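Local structure of five-membered-cyclitol-phosphate synthase (Streptomyces citricolor, 6K96) at residues V127-L132 with V155-E160; D182-H187 with A297-D302; A322-K327 with Y336-V341. The protein binds nicotinamide-adenine-dinucleotide and is a synthase of the myo-inositol-1-phosphate synthase family, with a Rossmann-type parallel sheet beside a second, mixed sheet. All blocks are in the same frame, centred on the assembly; numbering follows the deposited sequence.

Contact 1 of 3, residues V127-L132 with V155-E160. With NAD (nicotinamide-adenine-dinucleotide), chain G.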
loop_
_atom_site.group_PDB
_atom_site.type_symbol
_atom_site.label_atom_id
_atom_site.label_comp_id
_atom_site.label_asym_id
_atom_site.label_seq_id
_atom_site.Cartn_x
_atom_site.Cartn_y
_atom_site.Cartn_z
ATOM N N VAL B 127 -41.434 12.342 -6.375
ATOM C CA VAL B 127 -40.368 12.213 -5.350
ATOM C C VAL B 127 -39.632 13.542 -5.323
ATOM O O VAL B 127 -39.239 14.035 -6.399
ATOM C CB VAL B 127 -39.408 11.056 -5.687
ATOM C CG1 VAL B 127 -38.304 10.938 -4.654
ATOM C CG2 VAL B 127 -40.119 9.721 -5.854
ATOM N N LEU B 128 -39.415 14.082 -4.136
ATOM C CA LEU B 128 -38.449 15.180 -3.942
ATOM C C LEU B 128 -37.225 14.581 -3.257
ATOM O O LEU B 128 -37.391 13.994 -2.191
ATOM C CB LEU B 128 -39.061 16.297 -3.107
ATOM C CG LEU B 128 -38.050 17.395 -2.793
ATOM C CD1 LEU B 128 -37.689 18.157 -4.030
ATOM C CD2 LEU B 128 -38.548 18.330 -1.745
ATOM N N LEU B 129 -36.070 14.647 -3.916
ATOM C CA LEU B 129 -34.748 14.228 -3.382
ATOM C C LEU B 129 -34.074 15.429 -2.701
ATOM O O LEU B 129 -33.662 16.415 -3.389
ATOM C CB LEU B 129 -33.885 13.694 -4.532
ATOM C CG LEU B 129 -32.489 13.210 -4.137
ATOM C CD1 LEU B 129 -32.574 12.024 -3.187
ATOM C CD2 LEU B 129 -31.680 12.873 -5.373
ATOM N N TYR B 130 -33.933 15.345 -1.388
ATOM C CA TYR B 130 -33.247 16.361 -0.586
ATOM C C TYR B 130 -31.760 16.076 -0.594
ATOM O O TYR B 130 -31.336 15.077 0.040
ATOM C CB TYR B 130 -33.808 16.338 0.835
ATOM C CG TYR B 130 -33.145 17.319 1.766
ATOM C CD1 TYR B 130 -33.439 18.672 1.683
ATOM C CD2 TYR B 130 -32.212 16.907 2.705
ATOM C CE1 TYR B 130 -32.851 19.594 2.542
ATOM C CE2 TYR B 130 -31.602 17.822 3.554
ATOM C CZ TYR B 130 -31.936 19.168 3.490
ATOM O OH TYR B 130 -31.368 20.067 4.344
ATOM N N SER B 131 -30.974 16.909 -1.238
ATOM C CA SER B 131 -29.542 16.575 -1.447
ATOM C C SER B 131 -28.679 17.803 -1.172
ATOM O O SER B 131 -27.688 18.021 -1.897
ATOM C CB SER B 131 -29.309 16.033 -2.832
ATOM O OG SER B 131 -28.190 15.132 -2.848
ATOM N N LEU B 132 -29.009 18.522 -0.112
ATOM C CA LEU B 132 -28.296 19.739 0.347
ATOM C C LEU B 132 -27.082 19.335 1.171
ATOM O O LEU B 132 -26.931 18.185 1.576
ATOM C CB LEU B 132 -29.245 20.582 1.222
ATOM C CG LEU B 132 -30.092 21.638 0.506
ATOM C CD1 LEU B 132 -31.119 20.948 -0.365
ATOM C CD2 LEU B 132 -30.792 22.533 1.497
ATOM N N VAL B 155 -37.206 12.018 0.148
ATOM C CA VAL B 155 -35.986 11.193 0.411
ATOM C C VAL B 155 -34.912 12.056 1.068
ATOM O O VAL B 155 -34.396 12.945 0.398
ATOM C CB VAL B 155 -35.440 10.553 -0.885
ATOM C CG1 VAL B 155 -34.091 9.877 -0.650
ATOM C CG2 VAL B 155 -36.414 9.562 -1.504
ATOM N N ASN B 156 -34.502 11.707 2.283
ATOM C CA ASN B 156 -33.424 12.419 3.021
ATOM C C ASN B 156 -32.054 11.718 2.858
ATOM O O ASN B 156 -31.776 10.737 3.617
ATOM C CB ASN B 156 -33.798 12.549 4.495
ATOM C CG ASN B 156 -32.767 13.350 5.232
ATOM O OD1 ASN B 156 -31.970 14.027 4.618
ATOM N ND2 ASN B 156 -32.803 13.318 6.543
ATOM N N CYS B 157 -31.167 12.268 2.014
ATOM C CA CYS B 157 -29.740 11.839 1.935
ATOM C C CYS B 157 -28.916 12.161 3.188
ATOM O O CYS B 157 -27.790 11.518 3.300
ATOM C CB CYS B 157 -28.926 12.569 0.879
ATOM S SG CYS B 157 -29.551 12.266 -0.761
ATOM N N THR B 158 -29.342 13.136 3.999
ATOM C CA THR B 158 -28.461 13.819 4.995
ATOM C C THR B 158 -28.698 13.247 6.383
ATOM O O THR B 158 -29.707 12.560 6.565
ATOM C CB THR B 158 -28.667 15.343 5.043
ATOM O OG1 THR B 158 -29.830 15.656 5.796
ATOM C CG2 THR B 158 -28.790 15.953 3.669
ATOM N N PRO B 159 -27.789 13.522 7.364
ATOM C CA PRO B 159 -27.970 13.114 8.767
ATOM C C PRO B 159 -29.032 13.926 9.539
ATOM O O PRO B 159 -29.333 13.578 10.693
ATOM C CB PRO B 159 -26.605 13.321 9.454
ATOM C CG PRO B 159 -25.644 13.590 8.311
ATOM C CD PRO B 159 -26.484 14.180 7.187
ATOM N N GLU B 160 -29.646 14.915 8.902
ATOM C CA GLU B 160 -30.693 15.724 9.569
ATOM C C GLU B 160 -31.870 14.828 9.950
ATOM O O GLU B 160 -32.167 13.901 9.226
ATOM C CB GLU B 160 -31.106 16.932 8.731
ATOM C CG GLU B 160 -30.150 18.092 8.884
ATOM C CD GLU B 160 -28.660 17.779 8.824
ATOM O OE1 GLU B 160 -27.982 17.861 9.907
ATOM O OE2 GLU B 160 -28.184 17.444 7.711
HETATM P PA NAD G . -22.893 19.045 -2.996
HETATM O O1A NAD G . -22.171 19.981 -2.105
HETATM O O2A NAD G . -22.173 18.666 -4.260
HETATM O O5B NAD G . -24.384 19.452 -3.316
HETATM C C5B NAD G . -24.934 20.467 -2.445
HETATM C C4B NAD G . -25.832 21.368 -3.251
HETATM O O4B NAD G . -26.837 22.048 -2.426
HETATM C C3B NAD G . -25.070 22.488 -3.966
HETATM O O3B NAD G . -25.577 22.602 -5.290
HETATM C C2B NAD G . -25.460 23.714 -3.144
HETATM O O2B NAD G . -25.146 24.803 -3.965
HETATM C C1B NAD G . -26.937 23.377 -2.917
HETATM N N9A NAD G . -27.665 24.155 -1.934
HETATM C C8A NAD G . -27.092 24.737 -0.829
HETATM N N7A NAD G . -27.968 25.306 -0.034
HETATM C C5A NAD G . -29.201 25.060 -0.627
HETATM C C6A NAD G . -30.511 25.412 -0.244
HETATM N N6A NAD G . -30.779 26.075 0.875
HETATM N N1A NAD G . -31.538 24.983 -1.027
HETATM C C2A NAD G . -31.227 24.309 -2.150
HETATM N N3A NAD G . -30.033 23.943 -2.611
HETATM C C4A NAD G . -29.036 24.340 -1.797
HETATM O O3 NAD G . -23.160 17.720 -2.163
HETATM P PN NAD G . -23.234 16.194 -2.664
HETATM O O1N NAD G . -24.219 16.132 -3.768
HETATM O O2N NAD G . -21.796 15.798 -2.800
HETATM O O5D NAD G . -23.880 15.495 -1.363
HETATM C C5D NAD G . -25.229 15.954 -0.937
HETATM C C4D NAD G . -25.506 15.466 0.454
HETATM O O4D NAD G . -25.558 14.022 0.512
HETATM C C3D NAD G . -24.436 15.905 1.465
HETATM O O3D NAD G . -25.098 16.199 2.676
HETATM C C2D NAD G . -23.652 14.618 1.708
HETATM O O2D NAD G . -23.056 14.468 2.982
HETATM C C1D NAD G . -24.766 13.576 1.623
HETATM N N1N NAD G . -24.173 12.217 1.439
HETATM C C2N NAD G . -23.195 12.015 0.408
HETATM C C3N NAD G . -22.476 10.835 0.314
HETATM C C7N NAD G . -21.490 10.685 -0.830
HETATM O O7N NAD G . -21.440 11.539 -1.706
HETATM N N7N NAD G . -20.693 9.619 -0.835
HETATM C C4N NAD G . -22.709 9.863 1.286
HETATM C C5N NAD G . -23.775 9.998 2.166
HETATM C C6N NAD G . -24.435 11.207 2.286
HETATM O O HOH W 1 -29.172 19.531 5.685
#
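Leu128 and Tyr130 both bond to the backbone of Val155, pairing neighbouring parallel strands of a Rossmann-type beta-alpha-beta unit (strand 127-130, helix 137-149, strand 153-156). Val155 N gives its proton to Leu128 O at 3.1 Å, and Val155 O receives that of Tyr130 N at 3.0 Å. Where the strands end, Cys157 N reaches Tyr130 O by a weak bond of 3.4 Å. The other edge of strand 127-130 pairs with strand 5-10, as in the backbone bonds of Leu129 to Ala8 and Ala10.

On one face of the sheet, Leu129 CD1 packs 3.7 Å from Val155 CG1 and also rests on Cys157 SG; helix 292-313 covers this layer through Ala307 and Ile300. On the other face, under helix 137-149, Tyr130 and Asn156 run side by side in the same direction, ring and amide planes 68° apart. The methyl CG2 of Thr158 approaches Tyr130 CE2 obliquely at 3.4 Å, while its OG1 sits at the ring edge.

The amide of Asn156 is held at both ends. Its CG lies anti to the backbone N (chi1 -176°), which carries the amide alongside the tyrosine. OD1 takes the proton of Thr158 N at 2.8 Å, closing an Asx turn in which the donor stands 56° above the carbonyl plane. ND2 bonds to Asp182 OD1 and, weakly, to Glu160 O. A water lies 2.6 Å from Tyr130 OH and probably also donates to Glu160 OE2, which receives Gly135 N as well.

Beyond the strands the two loops meet NAD. Leu132 lays its branched end against the adenine, Cys157 O comes close to the nicotinamide ring, and the ribose hydroxyl NAD O3D donates to Leu132 O at 2.9 Å.

Contact 2 of 3, residues D182-H187 with A297-D302; sequences DDLASH and AGVIID. With NAD (nicotinamide-adenine-dinucleotide), chain G.
At the nicotinamide end of the NAD pocket, Leu184 lines the ligand and is supported from behind by Val299 and Ile300, joining the loop after strand 179-180 to helix 292-313. No hydrogen bond crosses between the two segments, and the contact is carried mainly by apolar packing. Leu184 splits its branches: CD1 meets Ile300 CG1 at 3.6 Å where the two side chains cross, while CD2 lies 3.9 Å from Val299 CG1, the leucine and valine running antiparallel alongside each other. Val299 also turns CG2 onto the loop backbone, 3.4 Å from Ala185 O and close to His187 CA. Its chi1 of 147° lies off a staggered value. The helix is itself kinked at this point, the N of Val299 lacking a bond to the preceding turn.

The His187 ring lies directly against the backbone of Gly298, which has no side chain to come between them. His187 ND1 is 3.6 Å from Gly298 CA, and Gly298 O stands over the centre of one ring face. His187 NE2 makes a weak bond to Arg204 O of the second subunit. Trp277 of that subunit packs on Ala297 and Ile301.

Toward the ligand, Leu184 CB packs 3.6 Å from NAD C5N, and Leu184 O comes still closer to that ring atom. At the carboxamide, NAD N7N donates to Ser186 OG at 3.0 Å (151°). In this protein helix 292-313 backs the loop that meets the nicotinamide; the position of that ring, beyond the C-terminal ends of the parallel strands, is characteristic of Rossmann-type dinucleotide pockets.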
loop_
_atom_site.group_PDB
_atom_site.type_symbol
_atom_site.label_atom_id
_atom_site.label_comp_id
_atom_site.label_asym_id
_atom_site.label_seq_id
_atom_site.Cartn_x
_atom_site.Cartn_y
_atom_site.Cartn_z
ATOM N N ASP B 182 -33.277 8.216 7.599
ATOM C CA ASP B 182 -32.414 9.300 7.126
ATOM C C ASP B 182 -30.960 8.841 6.880
ATOM O O ASP B 182 -30.520 7.849 7.456
ATOM C CB ASP B 182 -32.371 10.450 8.139
ATOM C CG ASP B 182 -33.741 10.934 8.543
ATOM O OD1 ASP B 182 -34.538 11.196 7.638
ATOM O OD2 ASP B 182 -34.016 10.981 9.750
ATOM N N ASP B 183 -30.249 9.579 6.034
ATOM C CA ASP B 183 -28.765 9.583 5.931
ATOM C C ASP B 183 -28.269 8.409 5.083
ATOM O O ASP B 183 -28.254 7.300 5.658
ATOM C CB ASP B 183 -28.137 9.555 7.324
ATOM C CG ASP B 183 -26.692 9.999 7.325
ATOM O OD1 ASP B 183 -26.196 10.438 6.248
ATOM O OD2 ASP B 183 -26.075 9.923 8.414
ATOM N N LEU B 184 -27.842 8.665 3.830
ATOM C CA LEU B 184 -27.301 7.603 2.910
ATOM C C LEU B 184 -26.127 6.875 3.554
ATOM O O LEU B 184 -25.148 7.566 3.946
ATOM C CB LEU B 184 -26.780 8.171 1.591
ATOM C CG LEU B 184 -27.752 8.993 0.769
ATOM C CD1 LEU B 184 -27.130 9.294 -0.580
ATOM C CD2 LEU B 184 -29.086 8.286 0.631
ATOM N N ALA B 185 -26.194 5.541 3.583
ATOM C CA ALA B 185 -25.019 4.644 3.756
ATOM C C ALA B 185 -24.348 4.396 2.393
ATOM O O ALA B 185 -24.964 3.753 1.510
ATOM C CB ALA B 185 -25.487 3.365 4.376
ATOM N N SER B 186 -23.132 4.904 2.193
ATOM C CA SER B 186 -22.493 4.983 0.855
ATOM C C SER B 186 -22.451 3.581 0.248
ATOM O O SER B 186 -22.358 2.618 1.021
ATOM C CB SER B 186 -21.143 5.652 0.924
ATOM O OG SER B 186 -21.221 7.071 0.600
ATOM N N HIS B 187 -22.574 3.468 -1.084
ATOM C CA HIS B 187 -22.641 2.164 -1.807
ATOM C C HIS B 187 -21.587 1.230 -1.211
ATOM O O HIS B 187 -21.935 0.105 -0.742
ATOM C CB HIS B 187 -22.423 2.315 -3.325
ATOM C CG HIS B 187 -23.040 1.190 -4.100
ATOM N ND1 HIS B 187 -23.165 1.210 -5.492
ATOM C CD2 HIS B 187 -23.650 0.041 -3.684
ATOM C CE1 HIS B 187 -23.800 0.122 -5.879
ATOM N NE2 HIS B 187 -24.118 -0.600 -4.795
ATOM N N ALA B 297 -25.060 7.893 -5.555
ATOM C CA ALA B 297 -26.067 7.611 -6.626
ATOM C C ALA B 297 -26.360 6.103 -6.685
ATOM O O ALA B 297 -27.517 5.719 -6.803
ATOM C CB ALA B 297 -25.636 8.141 -7.959
ATOM N N GLY B 298 -25.362 5.283 -6.458
ATOM C CA GLY B 298 -25.547 3.825 -6.305
ATOM C C GLY B 298 -26.563 3.448 -5.250
ATOM O O GLY B 298 -27.050 2.308 -5.297
ATOM N N VAL B 299 -26.886 4.360 -4.326
ATOM C CA VAL B 299 -27.880 4.066 -3.245
ATOM C C VAL B 299 -29.131 4.934 -3.466
ATOM O O VAL B 299 -30.237 4.450 -3.260
ATOM C CB VAL B 299 -27.188 4.234 -1.887
ATOM C CG1 VAL B 299 -28.121 4.749 -0.818
ATOM C CG2 VAL B 299 -26.491 2.944 -1.464
ATOM N N ILE B 300 -28.964 6.141 -3.973
ATOM C CA ILE B 300 -30.101 7.026 -4.287
ATOM C C ILE B 300 -30.986 6.246 -5.260
ATOM O O ILE B 300 -32.169 6.051 -4.975
ATOM C CB ILE B 300 -29.635 8.402 -4.783
ATOM C CG1 ILE B 300 -28.854 9.112 -3.680
ATOM C CG2 ILE B 300 -30.813 9.252 -5.203
ATOM C CD1 ILE B 300 -28.174 10.402 -4.117
ATOM N N ILE B 301 -30.440 5.703 -6.337
ATOM C CA ILE B 301 -31.290 5.003 -7.351
ATOM C C ILE B 301 -32.184 3.938 -6.703
ATOM O O ILE B 301 -33.241 3.719 -7.219
ATOM C CB ILE B 301 -30.441 4.385 -8.466
ATOM C CG1 ILE B 301 -31.311 4.102 -9.685
ATOM C CG2 ILE B 301 -29.717 3.145 -7.933
ATOM C CD1 ILE B 301 -32.040 5.301 -10.179
ATOM N N ASP B 302 -31.732 3.260 -5.653
ATOM C CA ASP B 302 -32.529 2.338 -4.803
ATOM C C ASP B 302 -33.652 3.161 -4.120
ATOM O O ASP B 302 -34.809 2.954 -4.461
ATOM C CB ASP B 302 -31.579 1.659 -3.801
ATOM C CG ASP B 302 -31.163 0.249 -4.174
ATOM O OD1 ASP B 302 -31.940 -0.652 -3.869
ATOM O OD2 ASP B 302 -30.054 0.041 -4.746
HETATM P PA NAD G . -22.893 19.045 -2.996
HETATM O O1A NAD G . -22.171 19.981 -2.105
HETATM O O2A NAD G . -22.173 18.666 -4.260
HETATM O O5B NAD G . -24.384 19.452 -3.316
HETATM C C5B NAD G . -24.934 20.467 -2.445
HETATM C C4B NAD G . -25.832 21.368 -3.251
HETATM O O4B NAD G . -26.837 22.048 -2.426
HETATM C C3B NAD G . -25.070 22.488 -3.966
HETATM O O3B NAD G . -25.577 22.602 -5.290
HETATM C C2B NAD G . -25.460 23.714 -3.144
HETATM O O2B NAD G . -25.146 24.803 -3.965
HETATM C C1B NAD G . -26.937 23.377 -2.917
HETATM N N9A NAD G . -27.665 24.155 -1.934
HETATM C C8A NAD G . -27.092 24.737 -0.829
HETATM N N7A NAD G . -27.968 25.306 -0.034
HETATM C C5A NAD G . -29.201 25.060 -0.627
HETATM C C6A NAD G . -30.511 25.412 -0.244
HETATM N N6A NAD G . -30.779 26.075 0.875
HETATM N N1A NAD G . -31.538 24.983 -1.027
HETATM C C2A NAD G . -31.227 24.309 -2.150
HETATM N N3A NAD G . -30.033 23.943 -2.611
HETATM C C4A NAD G . -29.036 24.340 -1.797
HETATM O O3 NAD G . -23.160 17.720 -2.163
HETATM P PN NAD G . -23.234 16.194 -2.664
HETATM O O1N NAD G . -24.219 16.132 -3.768
HETATM O O2N NAD G . -21.796 15.798 -2.800
HETATM O O5D NAD G . -23.880 15.495 -1.363
HETATM C C5D NAD G . -25.229 15.954 -0.937
HETATM C C4D NAD G . -25.506 15.466 0.454
HETATM O O4D NAD G . -25.558 14.022 0.512
HETATM C C3D NAD G . -24.436 15.905 1.465
HETATM O O3D NAD G . -25.098 16.199 2.676
HETATM C C2D NAD G . -23.652 14.618 1.708
HETATM O O2D NAD G . -23.056 14.468 2.982
HETATM C C1D NAD G . -24.766 13.576 1.623
HETATM N N1N NAD G . -24.173 12.217 1.439
HETATM C C2N NAD G . -23.195 12.015 0.408
HETATM C C3N NAD G . -22.476 10.835 0.314
HETATM C C7N NAD G . -21.490 10.685 -0.830
HETATM O O7N NAD G . -21.440 11.539 -1.706
HETATM N N7N NAD G . -20.693 9.619 -0.835
HETATM C C4N NAD G . -22.709 9.863 1.286
HETATM C C5N NAD G . -23.775 9.998 2.166
HETATM C C6N NAD G . -24.435 11.207 2.286
#

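Contact 3 of 3, residues A322-K327 with Y336-V341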
loop_
_atom_site.group_PDB
_atom_site.type_symbol
_atom_site.label_atom_id
_atom_site.label_comp_id
_atom_site.label_asym_id
_atom_site.label_seq_id
_atom_site.Cartn_x
_atom_site.Cartn_y
_atom_site.Cartn_z
ATOM N N ALA B 322 -35.751 0.233 2.558
ATOM C CA ALA B 322 -34.745 1.319 2.487
ATOM C C ALA B 322 -33.652 1.080 3.516
ATOM O O ALA B 322 -32.673 1.837 3.504
ATOM C CB ALA B 322 -35.400 2.642 2.717
ATOM N N VAL B 323 -33.795 0.075 4.371
ATOM C CA VAL B 323 -33.008 0.026 5.639
ATOM C C VAL B 323 -31.522 -0.192 5.317
ATOM O O VAL B 323 -30.643 0.521 5.872
ATOM C CB VAL B 323 -33.616 -0.989 6.624
ATOM C CG1 VAL B 323 -32.703 -1.307 7.788
ATOM C CG2 VAL B 323 -34.954 -0.512 7.128
ATOM N N LYS B 324 -31.188 -1.121 4.444
ATOM C CA LYS B 324 -29.760 -1.491 4.281
ATOM C C LYS B 324 -28.963 -0.324 3.685
ATOM O O LYS B 324 -27.723 -0.352 3.855
ATOM C CB LYS B 324 -29.609 -2.766 3.454
ATOM C CG LYS B 324 -29.957 -4.026 4.229
ATOM C CD LYS B 324 -29.204 -5.283 3.798
ATOM C CE LYS B 324 -29.297 -6.365 4.868
ATOM N NZ LYS B 324 -29.116 -7.743 4.342
ATOM N N VAL B 325 -29.616 0.658 3.037
ATOM C CA VAL B 325 -28.865 1.752 2.357
ATOM C C VAL B 325 -28.948 3.076 3.144
ATOM O O VAL B 325 -28.598 4.130 2.559
ATOM C CB VAL B 325 -29.311 1.899 0.897
ATOM C CG1 VAL B 325 -29.041 0.638 0.109
ATOM C CG2 VAL B 325 -30.760 2.295 0.785
ATOM N N LEU B 326 -29.322 3.026 4.431
ATOM C CA LEU B 326 -29.479 4.231 5.292
ATOM C C LEU B 326 -28.648 4.029 6.555
ATOM O O LEU B 326 -28.654 2.887 7.087
ATOM C CB LEU B 326 -30.952 4.414 5.666
ATOM C CG LEU B 326 -31.850 5.016 4.592
ATOM C CD1 LEU B 326 -33.289 5.048 5.051
ATOM C CD2 LEU B 326 -31.413 6.399 4.179
ATOM N N LYS B 327 -28.014 5.096 7.061
ATOM C CA LYS B 327 -27.369 5.066 8.407
ATOM C C LYS B 327 -28.437 5.141 9.512
ATOM O O LYS B 327 -28.264 4.431 10.503
ATOM C CB LYS B 327 -26.266 6.120 8.521
ATOM C CG LYS B 327 -25.119 5.878 7.556
ATOM C CD LYS B 327 -23.717 5.855 8.128
ATOM C CE LYS B 327 -22.911 7.069 7.725
ATOM N NZ LYS B 327 -23.408 8.273 8.425
ATOM N N TYR B 336 -34.913 -4.070 12.831
ATOM C CA TYR B 336 -35.018 -4.621 11.452
ATOM C C TYR B 336 -33.983 -5.727 11.223
ATOM O O TYR B 336 -32.819 -5.523 11.650
ATOM C CB TYR B 336 -34.829 -3.561 10.366
ATOM C CG TYR B 336 -35.839 -2.436 10.326
ATOM C CD1 TYR B 336 -37.157 -2.613 9.919
ATOM C CD2 TYR B 336 -35.426 -1.145 10.613
ATOM C CE1 TYR B 336 -38.030 -1.542 9.828
ATOM C CE2 TYR B 336 -36.290 -0.071 10.541
ATOM C CZ TYR B 336 -37.594 -0.269 10.161
ATOM O OH TYR B 336 -38.350 0.862 10.158
ATOM N N THR B 337 -34.444 -6.844 10.616
ATOM C CA THR B 337 -33.658 -8.026 10.160
ATOM C C THR B 337 -33.534 -7.976 8.635
ATOM O O THR B 337 -34.276 -7.173 8.055
ATOM C CB THR B 337 -34.312 -9.355 10.571
ATOM O OG1 THR B 337 -35.563 -9.541 9.891
ATOM C CG2 THR B 337 -34.526 -9.457 12.064
ATOM N N SER B 338 -32.722 -8.846 8.003
ATOM C CA SER B 338 -32.534 -8.895 6.518
ATOM C C SER B 338 -33.851 -9.262 5.844
ATOM O O SER B 338 -34.090 -8.817 4.713
ATOM C CB SER B 338 -31.486 -9.875 6.066
ATOM O OG SER B 338 -30.268 -9.679 6.764
ATOM N N GLU B 339 -34.638 -10.085 6.531
ATOM C CA GLU B 339 -35.946 -10.586 6.041
ATOM C C GLU B 339 -36.956 -9.441 6.077
ATOM O O GLU B 339 -37.716 -9.335 5.111
ATOM C CB GLU B 339 -36.370 -11.837 6.813
ATOM C CG GLU B 339 -35.922 -13.104 6.100
ATOM C CD GLU B 339 -35.944 -14.349 6.973
ATOM O OE1 GLU B 339 -35.705 -14.180 8.196
ATOM O OE2 GLU B 339 -36.194 -15.483 6.436
ATOM N N ASP B 340 -36.936 -8.589 7.100
ATOM C CA ASP B 340 -37.787 -7.366 7.145
ATOM C C ASP B 340 -37.579 -6.596 5.836
ATOM O O ASP B 340 -38.583 -6.132 5.231
ATOM C CB ASP B 340 -37.535 -6.546 8.414
ATOM C CG ASP B 340 -38.193 -7.135 9.663
ATOM O OD1 ASP B 340 -39.296 -7.748 9.558
ATOM O OD2 ASP B 340 -37.590 -7.015 10.728
ATOM N N VAL B 341 -36.339 -6.537 5.377
ATOM C CA VAL B 341 -35.961 -5.686 4.219
ATOM C C VAL B 341 -36.443 -6.400 2.957
ATOM O O VAL B 341 -37.239 -5.820 2.203
ATOM C CB VAL B 341 -34.456 -5.370 4.214
ATOM C CG1 VAL B 341 -34.037 -4.595 2.968
ATOM C CG2 VAL B 341 -34.043 -4.617 5.474
#
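Asp340 OD2 is gripped twice by Thr337: the backbone N donates at 3.2 Å in a nearly straight bond (163°), meeting the anti side of the carboxylate, and the hydroxyl OG1 adds a weak bond. In return Asp340 N donates to Thr337 OG1 at 3.3 Å, so the pair forms a capping box with Thr337 as N-cap of helix 338-353.

Beside this cap, Val323 supplies the apolar half of the contact. Its CG2 stands over one face of the Tyr336 ring, 3.7 Å from the centroid and 15° off the ring normal, a CH-pi contact displaced somewhat toward the rim. The other methyl, CG1, reaches Tyr336 CD2 at 3.9 Å. From the helix, Val341 CG2 touches Val323 CB at 3.8 Å, so Tyr336 and Val341 both pack on one valine. The ring's polar end is settled elsewhere, as Tyr336 OH bonds to Ala330 O. At the surface, Lys324 runs extended beyond CG and brings NZ to Ser338 OG, a weak bond of 3.3 Å.

Phe318 touches both Val323 and Tyr336. Segment 322-327 thus lies between two helices: Ala322 and Val325 rest on Leu303 of helix 292-313, while Val323 and Lys324 face the first turn of helix 338-353.

Contacts 1 and 2 belong to the core and both touch NAD; contact 3 is more peripheral and partly exposed. Backbone bonds between parallel strands dominate contact 1, whereas contact 2 packs loop against helix without a hydrogen bond between its segments, and in contact 3 a CH-pi contact and one weak lysine bond join the segments beside a helix cap. Segment 182-187 links them: Cys157 O probably receives Leu184 N, Ala185 N probably bonds to Val325 O, and Asp183 OD2 forms a salt bridge with Lys327 NZ. Helix 292-313 is shared, lying against side chains from all three contacts.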